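Local coordinates for sensor histidine kinase CusS (Escherichia coli, PDB 5KU5), which senses periplasmic copper and silver ions as a membrane histidine kinase and activates the response regulator CusR by phosphorylation, this chain being its sensor domain, at residues Leu50-Asp55 against Ala67-Glu72; Met113-Val118 against Thr129-Leu134. All coordinates share one frame; numbering follows the deposited sequence.

Contact 1: Leu50-Asp55 against Ala67-Glu72; sequences LISLAD and APDIRE
The polar centre of this contact is the carboxylate of D69. Its OD1 takes two hydrogen bonds. The hydroxyl of S52 stands anti to the backbone N (chi1 -178°). It donates across the segments, S52 OG to D69 OD1 being 2.7 Å. The backbone N of R71 donates to the same D69 OD1 at 3.1 Å, which makes an Asx turn at the start of the 3-10 segment 70-72. Both donors approach from above the carboxylate plane, the R71 amide more steeply. The other oxygen, OD2, bonds to T60 OG1, so both oxygens of this buried group have partners. An alanine in place of D69 would remove these acceptors and would probably loosen both the Asx turn and its tie to S52. A water adds a second polar bridge, donating to I51 O and accepting from I70 N, each at 2.9 Å.

The apolar part lies toward the start of the strand. L50 CD1 meets A67 CB at 3.7 Å. It also touches I70 CG2, and the L50 and I70 side chains cross obliquely. I70 CG1 rests on S52 CB at 3.8 Å.

R71 spans the far end. Its CD passes S52 OG at 3.3 Å, and the chain then bends at chi3 (67°). This brings one face of the guanidinium over the methyl of A54, which sits under its centre. The polar end is held by G58 O, through NH2, and by T60 OG1, through NH1.

The contact is buried and lays the loop after strand 60-63 against one face of strand 49-54. On the opposite face of that strand, I51 and L53 pack on helix 32-44. I70 and R71 reach on to the neighbouring strand 125-135.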
ATOM      1  N   LEU A  50       6.140  -0.818  -9.989  1.00 23.75           N
ATOM      2  CA  LEU A  50       6.731  -1.678 -11.011  1.00 24.07           C
ATOM      3  C   LEU A  50       7.921  -2.384 -10.392  1.00 24.49           C
ATOM      4  O   LEU A  50       8.631  -1.800  -9.566  1.00 24.12           O
ATOM      5  CB  LEU A  50       7.202  -0.859 -12.209  1.00 23.94           C
ATOM      6  CG  LEU A  50       6.124  -0.141 -13.019  1.00 24.02           C
ATOM      7  CD1 LEU A  50       6.780   0.791 -14.024  1.00 24.15           C
ATOM      8  CD2 LEU A  50       5.200  -1.132 -13.714  1.00 23.82           C
ATOM      9  N   ILE A  51       8.127  -3.644 -10.773  1.00 24.63           N
ATOM     10  CA  ILE A  51       9.300  -4.387 -10.328  1.00 25.42           C
ATOM     11  C   ILE A  51       9.990  -5.071 -11.505  1.00 25.89           C
ATOM     12  O   ILE A  51       9.376  -5.311 -12.548  1.00 25.42           O
ATOM     13  CB  ILE A  51       8.969  -5.403  -9.195  1.00 25.89           C
ATOM     14  CG1 ILE A  51       8.264  -6.661  -9.724  1.00 26.26           C
ATOM     15  CG2 ILE A  51       8.139  -4.747  -8.095  1.00 25.85           C
ATOM     16  CD1 ILE A  51       9.181  -7.854  -9.914  1.00 26.55           C
ATOM     17  N   SER A  52      11.272  -5.367 -11.317  1.00 26.16           N
ATOM     18  CA  SER A  52      12.045  -6.160 -12.262  1.00 26.49           C
ATOM     19  C   SER A  52      12.984  -7.079 -11.492  1.00 26.79           C
ATOM     20  O   SER A  52      13.665  -6.638 -10.564  1.00 26.75           O
ATOM     21  CB  SER A  52      12.851  -5.262 -13.191  1.00 26.73           C
ATOM     22  OG  SER A  52      13.560  -6.040 -14.145  1.00 27.03           O
ATOM     23  N   LEU A  53      13.010  -8.349 -11.887  1.00 27.14           N
ATOM     24  CA  LEU A  53      13.846  -9.355 -11.256  1.00 27.60           C
ATOM     25  C   LEU A  53      14.930  -9.775 -12.244  1.00 28.40           C
ATOM     26  O   LEU A  53      14.625 -10.270 -13.333  1.00 28.23           O
ATOM     27  CB  LEU A  53      12.995 -10.555 -10.837  1.00 27.46           C
ATOM     28  CG  LEU A  53      13.637 -11.553  -9.869  1.00 27.38           C
ATOM     29  CD1 LEU A  53      13.848 -10.926  -8.497  1.00 27.16           C
ATOM     30  CD2 LEU A  53      12.781 -12.806  -9.760  1.00 27.50           C
ATOM     31  N   ALA A  54      16.187  -9.550 -11.862  1.00 29.26           N
ATOM     32  CA  ALA A  54      17.344  -9.920 -12.672  1.00 30.43           C
ATOM     33  C   ALA A  54      17.965 -11.199 -12.128  1.00 32.07           C
ATOM     34  O   ALA A  54      17.931 -11.441 -10.919  1.00 31.66           O
ATOM     35  CB  ALA A  54      18.368  -8.796 -12.671  1.00 30.49           C
ATOM     36  N   ASP A  55      18.535 -12.008 -13.023  1.00 33.51           N
ATOM     37  CA  ASP A  55      19.206 -13.256 -12.638  1.00 34.46           C
ATOM     38  C   ASP A  55      20.670 -13.008 -12.254  1.00 35.87           C
ATOM     39  O   ASP A  55      21.127 -11.864 -12.242  1.00 34.82           O
ATOM     40  CB  ASP A  55      19.057 -14.326 -13.745  1.00 34.78           C
ATOM     41  CG  ASP A  55      19.860 -14.025 -15.016  1.00 34.49           C
ATOM     42  OD1 ASP A  55      20.562 -12.996 -15.103  1.00 34.98           O
ATOM     43  OD2 ASP A  55      19.771 -14.847 -15.951  1.00 34.93           O
ATOM     44  N   ALA A  67       4.215  -1.873 -17.978  1.00 28.93           N
ATOM     45  CA  ALA A  67       5.217  -0.969 -18.543  1.00 28.30           C
ATOM     46  C   ALA A  67       6.414  -1.732 -19.110  1.00 27.87           C
ATOM     47  O   ALA A  67       6.524  -2.945 -18.923  1.00 27.84           O
ATOM     48  CB  ALA A  67       5.688   0.001 -17.468  1.00 28.13           C
ATOM     49  N   PRO A  68       7.316  -1.020 -19.809  1.00 27.53           N
ATOM     50  CA  PRO A  68       8.629  -1.586 -20.111  1.00 27.67           C
ATOM     51  C   PRO A  68       9.433  -1.901 -18.847  1.00 27.82           C
ATOM     52  O   PRO A  68       9.155  -1.346 -17.776  1.00 28.02           O
ATOM     53  CB  PRO A  68       9.316  -0.480 -20.919  1.00 27.55           C
ATOM     54  CG  PRO A  68       8.204   0.275 -21.551  1.00 27.68           C
ATOM     55  CD  PRO A  68       7.066   0.220 -20.571  1.00 27.87           C
ATOM     56  N   ASP A  69      10.408  -2.796 -18.989  1.00 27.48           N
ATOM     57  CA  ASP A  69      11.315  -3.181 -17.904  1.00 26.76           C
ATOM     58  C   ASP A  69      12.008  -1.937 -17.343  1.00 26.33           C
ATOM     59  O   ASP A  69      12.668  -1.208 -18.089  1.00 25.90           O
ATOM     60  CB  ASP A  69      12.346  -4.186 -18.446  1.00 27.04           C
ATOM     61  CG  ASP A  69      13.318  -4.699 -17.385  1.00 27.63           C
ATOM     62  OD1 ASP A  69      13.180  -4.382 -16.184  1.00 27.56           O
ATOM     63  OD2 ASP A  69      14.244  -5.438 -17.774  1.00 28.33           O
ATOM     64  N   ILE A  70      11.840  -1.694 -16.038  1.00 25.73           N
ATOM     65  CA  ILE A  70      12.470  -0.533 -15.380  1.00 25.60           C
ATOM     66  C   ILE A  70      14.000  -0.561 -15.415  1.00 25.59           C
ATOM     67  O   ILE A  70      14.625   0.500 -15.408  1.00 25.16           O
ATOM     68  CB  ILE A  70      11.980  -0.292 -13.921  1.00 25.48           C
ATOM     69  CG1 ILE A  70      12.339  -1.457 -12.982  1.00 25.37           C
ATOM     70  CG2 ILE A  70      10.487   0.031 -13.908  1.00 25.66           C
ATOM     71  CD1 ILE A  70      11.833  -1.279 -11.565  1.00 25.32           C
ATOM     72  N   ARG A  71      14.592  -1.755 -15.491  1.00 25.91           N
ATOM     73  CA  ARG A  71      16.052  -1.900 -15.620  1.00 26.60           C
ATOM     74  C   ARG A  71      16.638  -1.251 -16.879  1.00 26.67           C
ATOM     75  O   ARG A  71      17.826  -0.929 -16.904  1.00 26.97           O
ATOM     76  CB  ARG A  71      16.471  -3.374 -15.549  1.00 27.24           C
ATOM     77  CG  ARG A  71      16.261  -3.987 -14.172  1.00 27.65           C
ATOM     78  CD  ARG A  71      16.770  -5.412 -14.095  1.00 28.02           C
ATOM     79  NE  ARG A  71      18.232  -5.460 -14.221  1.00 28.40           N
ATOM     80  CZ  ARG A  71      18.929  -6.146 -15.134  1.00 28.59           C
ATOM     81  NH1 ARG A  71      18.340  -6.910 -16.060  1.00 28.55           N
ATOM     82  NH2 ARG A  71      20.258  -6.078 -15.110  1.00 28.88           N
ATOM     83  N   GLU A  72      15.808  -1.047 -17.903  1.00 26.54           N
ATOM     84  CA  GLU A  72      16.200  -0.263 -19.083  1.00 26.69           C
ATOM     85  C   GLU A  72      16.387   1.236 -18.789  1.00 26.47           C
ATOM     86  O   GLU A  72      16.974   1.952 -19.600  1.00 26.05           O
ATOM     87  CB  GLU A  72      15.173  -0.419 -20.210  1.00 26.72           C
ATOM     88  CG  GLU A  72      14.958  -1.847 -20.693  1.00 26.55           C
ATOM     89  CD  GLU A  72      14.078  -1.940 -21.933  1.00 26.38           C
ATOM     90  OE1 GLU A  72      13.723  -0.899 -22.519  1.00 25.82           O
ATOM     91  OE2 GLU A  72      13.742  -3.072 -22.332  1.00 26.74           O
TER
HETATM   92  O   HOH W   1       9.910  -3.287 -14.540  1.00 29.71           O

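Contact 2: Met113-Val118 against Thr129-Leu134; sequences MINLPV and TLYIAL
The ring of Y131 has N115 CB over one face, a CH-pi contact at 4.0 Å from CB to the ring centroid. The methylene lies off centre, toward the CD2-CE2 rim. The amide plane of N115 is tilted 33° from the ring. R71 lies over the opposite face, offset toward the rim. At the ring edge, near its plane, M113 SD lies 4.1 Å from Y131 CD2, a Met-aromatic contact. In the conformer described, M113 bends at chi2 (-89°), which turns the sulfur to this edge.

Four backbone hydrogen bonds join the antiparallel strands. I114 pairs with I132 and L116 with L130, each through two bonds; the straightest is I132 N to I114 O at 3.0 Å. M113-A133, N115-Y131 and P117-T129 are the non-hydrogen-bonded pairs.

I114, L116, L130 and I132 point to the sheet face opposite M113, N115 and Y131. There L116 CD2 meets I132 CD1 at 4.1 Å, while V118 CB packs on L130 CB.

The hairpin of strands 111-122 and 125-135 lies in the antiparallel sheet of the PDC (PAS-like) sensor domain. Helix 2-25 covers L116, V118, L130 and I132. Strand 49-54 flanks 129-134, and M113 shares backbone hydrogen bonding with Y89 of strand 89-91.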
ATOM      1  N   MET A 113      13.263   4.432  -6.956  1.00 24.12           N
ATOM      2  CA  MET A 113      13.722   3.060  -7.174  0.50 23.94           C
ATOM      3  C   MET A 113      14.778   2.649  -6.154  1.00 24.47           C
ATOM      4  O   MET A 113      15.657   3.439  -5.809  1.00 24.38           O
ATOM      5  CB  MET A 113      14.288   2.906  -8.592  0.50 23.41           C
ATOM      6  CG  MET A 113      14.698   1.484  -8.963  0.50 22.89           C
ATOM      7  SD  MET A 113      16.406   1.070  -8.539  0.50 22.26           S
ATOM      8  CE  MET A 113      17.302   2.046  -9.743  0.50 22.30           C
ATOM      9  N   ILE A 114      14.677   1.404  -5.689  1.00 24.67           N
ATOM     10  CA  ILE A 114      15.711   0.750  -4.896  1.00 25.08           C
ATOM     11  C   ILE A 114      15.925  -0.643  -5.472  1.00 25.72           C
ATOM     12  O   ILE A 114      15.107  -1.129  -6.262  1.00 25.70           O
ATOM     13  CB  ILE A 114      15.346   0.642  -3.396  1.00 25.30           C
ATOM     14  CG1 ILE A 114      14.017  -0.097  -3.181  1.00 25.30           C
ATOM     15  CG2 ILE A 114      15.287   2.029  -2.769  1.00 25.55           C
ATOM     16  CD1 ILE A 114      13.858  -0.639  -1.778  1.00 25.58           C
ATOM     17  N   ASN A 115      17.021  -1.279  -5.077  1.00 26.65           N
ATOM     18  CA  ASN A 115      17.273  -2.675  -5.428  1.00 27.32           C
ATOM     19  C   ASN A 115      17.963  -3.418  -4.293  1.00 27.44           C
ATOM     20  O   ASN A 115      18.636  -2.804  -3.467  1.00 27.00           O
ATOM     21  CB  ASN A 115      18.107  -2.768  -6.709  1.00 27.69           C
ATOM     22  CG  ASN A 115      19.455  -2.082  -6.581  1.00 28.05           C
ATOM     23  OD1 ASN A 115      20.439  -2.706  -6.193  1.00 28.78           O
ATOM     24  ND2 ASN A 115      19.498  -0.789  -6.880  1.00 28.52           N
ATOM     25  N   LEU A 116      17.787  -4.739  -4.265  1.00 28.17           N
ATOM     26  CA  LEU A 116      18.415  -5.594  -3.257  1.00 28.83           C
ATOM     27  C   LEU A 116      18.624  -7.021  -3.774  1.00 29.33           C
ATOM     28  O   LEU A 116      17.875  -7.472  -4.650  1.00 29.38           O
ATOM     29  CB  LEU A 116      17.581  -5.631  -1.970  1.00 29.06           C
ATOM     30  CG  LEU A 116      16.203  -6.314  -1.989  1.00 29.30           C
ATOM     31  CD1 LEU A 116      15.811  -6.775  -0.591  1.00 29.57           C
ATOM     32  CD2 LEU A 116      15.131  -5.405  -2.577  1.00 29.42           C
ATOM     33  N   PRO A 117      19.632  -7.739  -3.230  1.00 29.55           N
ATOM     34  CA  PRO A 117      19.754  -9.163  -3.548  1.00 29.30           C
ATOM     35  C   PRO A 117      18.603  -9.951  -2.926  1.00 29.45           C
ATOM     36  O   PRO A 117      18.158  -9.617  -1.826  1.00 29.75           O
ATOM     37  CB  PRO A 117      21.097  -9.567  -2.913  1.00 29.47           C
ATOM     38  CG  PRO A 117      21.792  -8.290  -2.578  1.00 29.60           C
ATOM     39  CD  PRO A 117      20.701  -7.304  -2.309  1.00 29.58           C
ATOM     40  N   VAL A 118      18.144 -10.986  -3.625  1.00 29.48           N
ATOM     41  CA  VAL A 118      16.933 -11.720  -3.244  1.00 29.87           C
ATOM     42  C   VAL A 118      17.013 -13.172  -3.733  1.00 30.10           C
ATOM     43  O   VAL A 118      17.786 -13.492  -4.638  1.00 29.83           O
ATOM     44  CB  VAL A 118      15.673 -10.933  -3.742  1.00 30.20           C
ATOM     45  CG1 VAL A 118      14.653 -11.786  -4.493  1.00 30.41           C
ATOM     46  CG2 VAL A 118      15.004 -10.191  -2.589  1.00 30.09           C
ATOM     47  N   THR A 129      18.537 -10.303  -8.234  1.00 27.70           N
ATOM     48  CA  THR A 129      18.525  -8.915  -7.782  1.00 27.09           C
ATOM     49  C   THR A 129      17.143  -8.371  -8.109  1.00 26.32           C
ATOM     50  O   THR A 129      16.757  -8.321  -9.276  1.00 26.16           O
ATOM     51  CB  THR A 129      19.606  -8.067  -8.473  1.00 27.18           C
ATOM     52  OG1 THR A 129      20.890  -8.641  -8.218  1.00 27.79           O
ATOM     53  CG2 THR A 129      19.605  -6.628  -7.945  1.00 27.19           C
ATOM     54  N   LEU A 130      16.402  -7.990  -7.072  1.00 25.94           N
ATOM     55  CA  LEU A 130      15.060  -7.428  -7.211  1.00 25.82           C
ATOM     56  C   LEU A 130      15.144  -5.908  -7.294  1.00 25.86           C
ATOM     57  O   LEU A 130      15.756  -5.280  -6.434  1.00 25.61           O
ATOM     58  CB  LEU A 130      14.196  -7.828  -6.012  1.00 25.94           C
ATOM     59  CG  LEU A 130      12.773  -7.269  -5.930  1.00 25.99           C
ATOM     60  CD1 LEU A 130      11.936  -7.681  -7.136  1.00 26.03           C
ATOM     61  CD2 LEU A 130      12.121  -7.726  -4.639  1.00 26.00           C
ATOM     62  N   TYR A 131      14.530  -5.333  -8.329  1.00 26.05           N
ATOM     63  CA  TYR A 131      14.398  -3.884  -8.491  1.00 26.06           C
ATOM     64  C   TYR A 131      12.938  -3.510  -8.252  1.00 25.40           C
ATOM     65  O   TYR A 131      12.045  -4.149  -8.807  1.00 25.32           O
ATOM     66  CB  TYR A 131      14.810  -3.462  -9.903  1.00 26.48           C
ATOM     67  CG  TYR A 131      16.274  -3.679 -10.208  1.00 27.19           C
ATOM     68  CD1 TYR A 131      16.758  -4.945 -10.529  1.00 27.56           C
ATOM     69  CD2 TYR A 131      17.180  -2.615 -10.185  1.00 27.45           C
ATOM     70  CE1 TYR A 131      18.100  -5.150 -10.816  1.00 27.85           C
ATOM     71  CE2 TYR A 131      18.525  -2.811 -10.465  1.00 27.60           C
ATOM     72  CZ  TYR A 131      18.980  -4.079 -10.778  1.00 28.03           C
ATOM     73  OH  TYR A 131      20.312  -4.285 -11.062  1.00 29.01           O
ATOM     74  N   ILE A 132      12.708  -2.485  -7.430  1.00 24.56           N
ATOM     75  CA  ILE A 132      11.362  -2.044  -7.042  1.00 23.64           C
ATOM     76  C   ILE A 132      11.240  -0.552  -7.338  1.00 23.13           C
ATOM     77  O   ILE A 132      12.075   0.219  -6.883  1.00 22.83           O
ATOM     78  CB  ILE A 132      11.101  -2.247  -5.527  1.00 23.73           C
ATOM     79  CG1 ILE A 132      11.444  -3.680  -5.092  1.00 24.22           C
ATOM     80  CG2 ILE A 132       9.645  -1.923  -5.188  1.00 23.54           C
ATOM     81  CD1 ILE A 132      11.518  -3.869  -3.590  1.00 24.50           C
ATOM     82  N   ALA A 133      10.198  -0.160  -8.073  1.00 22.11           N
ATOM     83  CA  ALA A 133       9.933   1.241  -8.405  1.00 21.65           C
ATOM     84  C   ALA A 133       8.541   1.653  -7.917  1.00 21.53           C
ATOM     85  O   ALA A 133       7.550   1.035  -8.295  1.00 20.88           O
ATOM     86  CB  ALA A 133      10.050   1.451  -9.907  1.00 21.53           C
ATOM     87  N   LEU A 134       8.481   2.698  -7.088  1.00 21.70           N
ATOM     88  CA  LEU A 134       7.224   3.245  -6.556  1.00 21.94           C
ATOM     89  C   LEU A 134       6.919   4.585  -7.219  1.00 21.78           C
ATOM     90  O   LEU A 134       7.804   5.431  -7.345  1.00 21.84           O
ATOM     91  CB  LEU A 134       7.325   3.439  -5.036  1.00 22.18           C
ATOM     92  CG  LEU A 134       6.137   4.095  -4.314  1.00 22.68           C
ATOM     93  CD1 LEU A 134       4.909   3.206  -4.391  1.00 22.97           C
ATOM     94  CD2 LEU A 134       6.482   4.396  -2.864  1.00 23.00           C
TER

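Contacts 1 and 2 meet on one sheet, their centres about 9 Å apart. Strands 49-54 (contact 1) and 125-135 (contact 2) are neighbours in it. Probable hydrogen bonds join them, from A133 N to L50 O and from Y131 N to S52 O, both 2.7 Å. R71 ties the loop to the hairpin, with R71 NE packed 3.4 Å from Y131 CE1. S52, A54 and Y131 lie on one face of the sheet; R71 runs over S52 and A54 and against the Y131 ring. The L50 side chain is about 6 Å from a bound silver ion, the A133 side chain about 10 Å from one. L50 touches M96, which binds silver, as do S47, M98 and H108.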